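Local coordinates for protein carboxynorspermidine decarboxylase (Campylobacter jejuni subsp. jejuni 81116, PDB 3N29) that probably catalyses the pyridoxal-phosphate-dependent decarboxylation of carboxynorspermidine to the polyamine norspermidine, at residues H135-S140 / M230-F235; L298-S301 / H305-D308; S301-A304 / T309-M312. One frame throughout, in Å; residues are numbered along the deposited sequence.

Contact 1 (H135-S140 / M230-F235); sequences HIVFNS and MKWVNF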
# COMPACT_ATOMS: atom_id res chain seq x y z
N HIS A 135 23.42 -8.61 -16.29
CA HIS A 135 23.11 -9.92 -15.80
C HIS A 135 21.59 -10.15 -15.78
O HIS A 135 20.84 -9.22 -15.44
CB HIS A 135 23.55 -10.03 -14.36
CG HIS A 135 25.03 -10.09 -14.17
ND1 HIS A 135 25.60 -10.48 -12.97
CD2 HIS A 135 26.06 -9.78 -15.00
CE1 HIS A 135 26.92 -10.48 -13.11
NE2 HIS A 135 27.22 -10.05 -14.32
N ILE A 136 21.16 -11.37 -16.13
CA ILE A 136 19.80 -11.81 -15.92
C ILE A 136 19.82 -13.10 -15.07
O ILE A 136 20.52 -14.07 -15.38
CB ILE A 136 19.06 -11.99 -17.22
CG1 ILE A 136 18.84 -10.63 -17.92
CG2 ILE A 136 17.60 -12.59 -16.98
CD1 ILE A 136 18.33 -10.79 -19.43
N VAL A 137 19.00 -13.13 -14.02
CA VAL A 137 19.01 -14.28 -13.12
C VAL A 137 17.64 -14.85 -13.19
O VAL A 137 16.64 -14.11 -12.97
CB VAL A 137 19.34 -13.93 -11.68
CG1 VAL A 137 19.06 -15.13 -10.74
CG2 VAL A 137 20.77 -13.46 -11.58
N PHE A 138 17.59 -16.13 -13.52
CA PHE A 138 16.30 -16.83 -13.56
C PHE A 138 15.94 -17.52 -12.25
O PHE A 138 16.79 -17.96 -11.47
CB PHE A 138 16.28 -17.84 -14.71
CG PHE A 138 16.49 -17.21 -16.09
CD1 PHE A 138 15.48 -16.48 -16.70
CD2 PHE A 138 17.76 -17.33 -16.75
CE1 PHE A 138 15.68 -15.91 -17.95
CE2 PHE A 138 17.96 -16.76 -17.97
CZ PHE A 138 16.90 -16.06 -18.59
N ASN A 139 14.64 -17.64 -12.03
CA ASN A 139 14.08 -18.27 -10.84
C ASN A 139 13.87 -19.81 -10.94
O ASN A 139 13.73 -20.46 -9.95
CB ASN A 139 12.74 -17.61 -10.46
CG ASN A 139 12.24 -18.08 -9.13
OD1 ASN A 139 11.21 -18.79 -9.06
ND2 ASN A 139 12.99 -17.76 -8.08
N SER A 140 13.85 -20.37 -12.14
CA SER A 140 13.63 -21.77 -12.35
C SER A 140 14.33 -22.19 -13.67
O SER A 140 14.58 -21.36 -14.54
CB SER A 140 12.13 -22.02 -12.48
OG SER A 140 11.64 -21.50 -13.74
N MET A 230 31.50 -21.21 -12.22
CA MET A 230 30.81 -19.95 -12.49
C MET A 230 31.83 -18.81 -12.59
O MET A 230 32.98 -18.92 -12.12
CB MET A 230 29.79 -19.73 -11.36
CG MET A 230 28.67 -20.78 -11.26
SD MET A 230 27.72 -20.78 -12.74
CE MET A 230 26.77 -22.28 -12.61
N LYS A 231 31.41 -17.71 -13.21
CA LYS A 231 32.17 -16.50 -13.28
C LYS A 231 31.90 -15.53 -12.09
O LYS A 231 32.80 -14.78 -11.64
CB LYS A 231 31.86 -15.81 -14.61
CG LYS A 231 32.20 -16.72 -15.85
CD LYS A 231 32.59 -15.88 -17.08
CE LYS A 231 33.42 -16.67 -18.10
NZ LYS A 231 33.53 -15.94 -19.42
N TRP A 232 30.67 -15.58 -11.57
CA TRP A 232 30.23 -14.75 -10.45
C TRP A 232 29.19 -15.43 -9.58
O TRP A 232 28.49 -16.35 -10.01
CB TRP A 232 29.63 -13.44 -10.95
CG TRP A 232 28.59 -13.56 -12.05
CD1 TRP A 232 28.81 -13.52 -13.39
CD2 TRP A 232 27.16 -13.63 -11.87
NE1 TRP A 232 27.62 -13.58 -14.06
CE2 TRP A 232 26.59 -13.65 -13.15
CE3 TRP A 232 26.33 -13.66 -10.75
CZ2 TRP A 232 25.25 -13.74 -13.35
CZ3 TRP A 232 24.97 -13.77 -10.93
CH2 TRP A 232 24.43 -13.79 -12.22
N VAL A 233 29.11 -14.93 -8.35
CA VAL A 233 28.10 -15.29 -7.41
C VAL A 233 27.56 -14.01 -6.77
O VAL A 233 28.34 -13.12 -6.43
CB VAL A 233 28.71 -16.25 -6.37
CG1 VAL A 233 27.69 -16.58 -5.23
CG2 VAL A 233 29.09 -17.57 -7.02
N ASN A 234 26.25 -13.92 -6.58
CA ASN A 234 25.56 -12.77 -6.01
C ASN A 234 24.92 -13.20 -4.68
O ASN A 234 24.10 -14.14 -4.65
CB ASN A 234 24.51 -12.34 -7.02
CG ASN A 234 23.86 -11.00 -6.68
OD1 ASN A 234 23.51 -10.75 -5.53
ND2 ASN A 234 23.67 -10.17 -7.67
N PHE A 235 25.34 -12.57 -3.58
CA PHE A 235 24.93 -12.98 -2.22
C PHE A 235 23.66 -12.22 -1.79
O PHE A 235 23.29 -12.19 -0.61
CB PHE A 235 25.98 -12.52 -1.23
CG PHE A 235 27.30 -13.26 -1.30
CD1 PHE A 235 27.49 -14.32 -2.18
CD2 PHE A 235 28.29 -12.93 -0.40
CE1 PHE A 235 28.68 -14.99 -2.21
CE2 PHE A 235 29.50 -13.62 -0.41
CZ PHE A 235 29.68 -14.66 -1.32
O HOH W 1 23.72 -10.50 -10.65
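His135 and Trp232 stand at the starts of two barrel strands that are not neighbours and are strongly inclined to one another: their CA atoms are 10.1 Å apart, and two residues further on the CA atoms of Val137 and Asn234 are 9.8 Å apart. That gap is spanned by side chains and one water, with no direct hydrogen bond from 135-140 to 230-235. The imidazole of His135 and the indole of Trp232 approach from opposite directions and form an offset stack, the His135 centroid 3.9 Å from that of the Trp232 five-membered ring and the planes 19° apart. Trp232 reaches this place with CG set between its own backbone N and carbonyl carbon (chi1 49°), and its NE1 is hydrogen-bonded to Ser155 OG. The two strands are the fourth and seventh of the parallel eight-stranded beta/alpha-barrel, so the stack packs inside the barrel near the N-terminal ends of its strands, where Tyr267 also meets His135 edge-to-face. Val137 adds an apolar touch: its CG2 meets the indole in plane, at the edge, 3.7 Å from Trp232 CH2. Beside the stack one water is hydrogen-bonded to His135 ND1 (3.0 Å) and accepts from Asn234 ND2 at 3.0 Å. The same Asn234 nitrogen is hydrogen-bonded to Glu269 OE2, of the pyridoxal phosphate pocket, which connects the packed interior with the cofactor end.

Contact 2 (L298-S301 / H305-D308); sequences LDTS and HMPD. With NSD (N-(3-aminopropyl)propane-1,3-diamine), chain D.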
# COMPACT_ATOMS: atom_id res chain seq x y z
N LEU A 298 -2.46 14.55 12.28
CA LEU A 298 -1.42 15.04 11.41
C LEU A 298 -1.85 15.06 9.96
O LEU A 298 -2.83 14.37 9.57
CB LEU A 298 -0.17 14.22 11.53
CG LEU A 298 0.23 13.91 12.95
CD1 LEU A 298 1.50 13.08 12.93
CD2 LEU A 298 0.30 15.19 13.83
N ASP A 299 -1.03 15.69 9.09
CA ASP A 299 -1.30 15.66 7.63
C ASP A 299 -0.59 14.55 6.88
O ASP A 299 -0.19 14.64 5.69
CB ASP A 299 -1.06 17.06 7.00
CG ASP A 299 0.39 17.57 7.12
OD1 ASP A 299 1.22 16.86 7.67
OD2 ASP A 299 0.67 18.71 6.65
N THR A 300 -0.42 13.42 7.56
CA THR A 300 0.20 12.28 6.97
C THR A 300 -0.59 11.08 7.48
O THR A 300 -1.49 11.22 8.30
CB THR A 300 1.72 12.16 7.27
OG1 THR A 300 2.29 11.22 6.39
CG2 THR A 300 2.05 11.66 8.73
N SER A 301 -0.34 9.96 6.87
CA SER A 301 -1.13 8.72 7.17
C SER A 301 -0.20 7.54 7.30
O SER A 301 0.71 7.31 6.47
CB SER A 301 -2.18 8.48 6.10
OG SER A 301 -2.47 7.11 5.96
N HIS A 305 1.31 6.38 3.83
CA HIS A 305 2.67 7.00 3.75
C HIS A 305 3.77 6.25 4.51
O HIS A 305 4.95 6.42 4.20
CB HIS A 305 2.61 8.48 4.23
CG HIS A 305 1.64 9.34 3.47
ND1 HIS A 305 1.13 10.50 3.98
CD2 HIS A 305 1.01 9.16 2.28
CE1 HIS A 305 0.26 11.03 3.13
NE2 HIS A 305 0.18 10.24 2.08
N MET A 306 3.40 5.39 5.50
CA MET A 306 4.36 4.54 6.18
C MET A 306 3.73 3.14 6.22
O MET A 306 3.54 2.61 7.32
CB MET A 306 4.71 5.06 7.61
CG MET A 306 5.44 6.49 7.69
SD MET A 306 5.68 7.12 9.39
CE MET A 306 4.12 7.92 9.71
N PRO A 307 3.35 2.58 5.10
CA PRO A 307 2.60 1.34 5.05
C PRO A 307 3.20 0.19 5.86
O PRO A 307 2.46 -0.55 6.42
CB PRO A 307 2.56 1.01 3.58
CG PRO A 307 3.42 1.92 2.94
CD PRO A 307 3.76 3.01 3.78
N ASP A 308 4.50 0.06 5.89
CA ASP A 308 5.10 -1.00 6.65
C ASP A 308 4.83 -0.93 8.15
O ASP A 308 4.84 -1.92 8.79
CB ASP A 308 6.58 -1.18 6.36
CG ASP A 308 6.85 -1.77 4.97
OD1 ASP A 308 5.96 -2.30 4.31
OD2 ASP A 308 7.96 -1.67 4.55
C1 NSD D . 13.85 -5.47 3.49
N1 NSD D . 14.88 -5.24 4.46
C2 NSD D . 13.17 -6.79 3.66
N2 NSD D . 11.36 -6.83 2.11
C3 NSD D . 12.51 -7.27 2.43
N3 NSD D . 8.65 -3.47 2.85
C4 NSD D . 10.67 -5.99 2.75
C5 NSD D . 9.36 -5.62 2.13
C6 NSD D . 8.48 -4.86 3.09
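Thr300 and His305 make the one side-chain hydrogen bond between 298-301 and 305-308, with Thr300 OG1 2.8 Å from His305 ND1. The hydroxyl reaches the imidazole because Thr300 turns OG1 away from its own backbone N (chi1 -165°), and CB of Thr300 lies at the edge of the ring, in its plane. Ser301 CB sits over one face of the same imidazole, which is thus met on two sides by consecutive residues.

Backbone bonds converge on a single acceptor. His305 N donates to Ser301 O at 2.9 Å with an N-H...O angle of 142°; Met306 N adds a weak bond to the same oxygen at 3.4 Å. The first is the i to i+4 bond of the short helix 302-305, for which Ser301 is the N-cap; the second comes from Met306, where the helix ends. The apolar part is slight: Thr300 CG2 comes 4.4 Å from Met306 CE, and both side chains go on to pack against Leu281, Met355 and Phe372.

Asp308, on helix 307-311, takes no part in the contact with 298-301 but faces the ligand. Its OD2 accepts a hydrogen bond from the terminal amine N3 of the bound norspermidine at 2.6 Å, while OD1 forms a salt bridge with Lys382, another residue of the polyamine pocket. Each carboxylate oxygen therefore has a nitrogen partner that is probably cationic. The pocket appears to recognise the polyamine's end by charge, with the second carboxylate oxygen held by Lys382.

Contact 3 (S301-A304 / T309-M312); sequences SSEA and TIIM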
# COMPACT_ATOMS: atom_id res chain seq x y z
N SER A 301 -0.34 9.96 6.87
CA SER A 301 -1.13 8.72 7.17
C SER A 301 -0.20 7.54 7.30
O SER A 301 0.71 7.31 6.47
CB SER A 301 -2.18 8.48 6.10
OG SER A 301 -2.47 7.11 5.96
N SER A 302 -0.41 6.76 8.37
CA SER A 302 0.38 5.54 8.53
C SER A 302 0.07 4.61 7.39
O SER A 302 1.02 4.14 6.74
CB SER A 302 0.07 4.90 9.92
OG SER A 302 -1.33 4.66 9.97
N GLU A 303 -1.20 4.43 7.06
CA GLU A 303 -1.63 3.47 6.03
C GLU A 303 -1.09 3.80 4.60
O GLU A 303 -0.62 2.93 3.88
CB GLU A 303 -3.13 3.46 5.95
CG GLU A 303 -3.68 2.57 4.80
CD GLU A 303 -4.18 1.21 5.31
OE1 GLU A 303 -4.35 1.06 6.56
OE2 GLU A 303 -4.41 0.32 4.44
N ALA A 304 -1.11 5.10 4.25
CA ALA A 304 -0.77 5.51 2.89
C ALA A 304 0.69 5.87 2.74
O ALA A 304 1.26 5.70 1.63
CB ALA A 304 -1.68 6.69 2.50
N THR A 309 4.53 0.25 8.68
CA THR A 309 4.18 0.35 10.07
C THR A 309 2.90 -0.47 10.36
O THR A 309 2.78 -1.00 11.42
CB THR A 309 4.04 1.80 10.54
OG1 THR A 309 3.01 2.47 9.85
CG2 THR A 309 5.36 2.53 10.36
N ILE A 310 1.99 -0.51 9.40
CA ILE A 310 0.71 -1.25 9.52
C ILE A 310 0.93 -2.71 9.14
O ILE A 310 0.43 -3.60 9.85
CB ILE A 310 -0.36 -0.68 8.56
CG1 ILE A 310 -0.58 0.80 8.92
CG2 ILE A 310 -1.71 -1.51 8.70
CD1 ILE A 310 -0.97 1.00 10.34
N ILE A 311 1.68 -2.95 8.06
CA ILE A 311 1.86 -4.31 7.53
C ILE A 311 2.66 -5.23 8.44
O ILE A 311 2.25 -6.37 8.69
CB ILE A 311 2.43 -4.27 6.08
CG1 ILE A 311 1.37 -3.65 5.14
CG2 ILE A 311 2.88 -5.68 5.52
CD1 ILE A 311 1.94 -3.21 3.77
N MET A 312 3.76 -4.73 8.99
CA MET A 312 4.72 -5.60 9.72
C MET A 312 4.10 -6.19 10.99
O MET A 312 4.11 -7.39 11.15
CB MET A 312 6.05 -4.89 10.03
CG MET A 312 6.97 -4.74 8.83
SD MET A 312 8.55 -3.91 9.19
CE MET A 312 9.03 -4.71 10.73
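The carboxylate of Glu303 is the flat side-chain group of this contact, and Ile310 approaches it from one face: the methyl CG2 stands well above the carboxylate plane, beyond OE1, at 4.3 Å from that oxygen. No ring takes part. The other oxygen, OE2, forms a salt bridge with Lys382 of the second subunit, so the acid crosses the interface while its backbone CA meets Ile310 of its own chain.

Between the helices the packing is small and mixed. Ile310 folds compactly, with chi1 and chi2 both near -60°, which brings CD1 to 3.7 Å from Ser302 OG and CG1 to 4.1 Å from Glu303 CA. Ser302 OG has its polar partner in Asp353. Next to it, Ser302 CB lies 3.8 Å from Thr309 OG1, a hydroxyl hydrogen-bonded back to Met306 O.

The helix 302-305 is opened by Ser301, whose OG accepts from Ala304 N at 3.0 Å and 159° as an N-cap. Ile310 and Ile311 pack on Ile311 of the second subunit. Two consecutive short helices, broken at Met306, thus pack on each other at the dimer interface, the first capped by Ser301.

In the fold
Contact 1 lies in the core of the beta/alpha-barrel, whereas contacts 2 and 3 occupy the helical connection after strand 294-298 of the mixed sheet, on the opposite side of the chain's centre; the centres of contacts 1 and 2 are about 37 Å apart. Contacts 2 and 3 share Ser301 and helix 307-311, and their centres are only about 6 Å apart. Contact 2 is fully buried, contact 3 partly so. Chemistry follows place: aromatic stacking packs the barrel interior, polar bonds hold the connection in contact 2, whose Asp308 reaches the polyamine, and thin van der Waals packing joins two helices at the subunit boundary. Contacts 1 and 3, though far apart, both touch the second subunit.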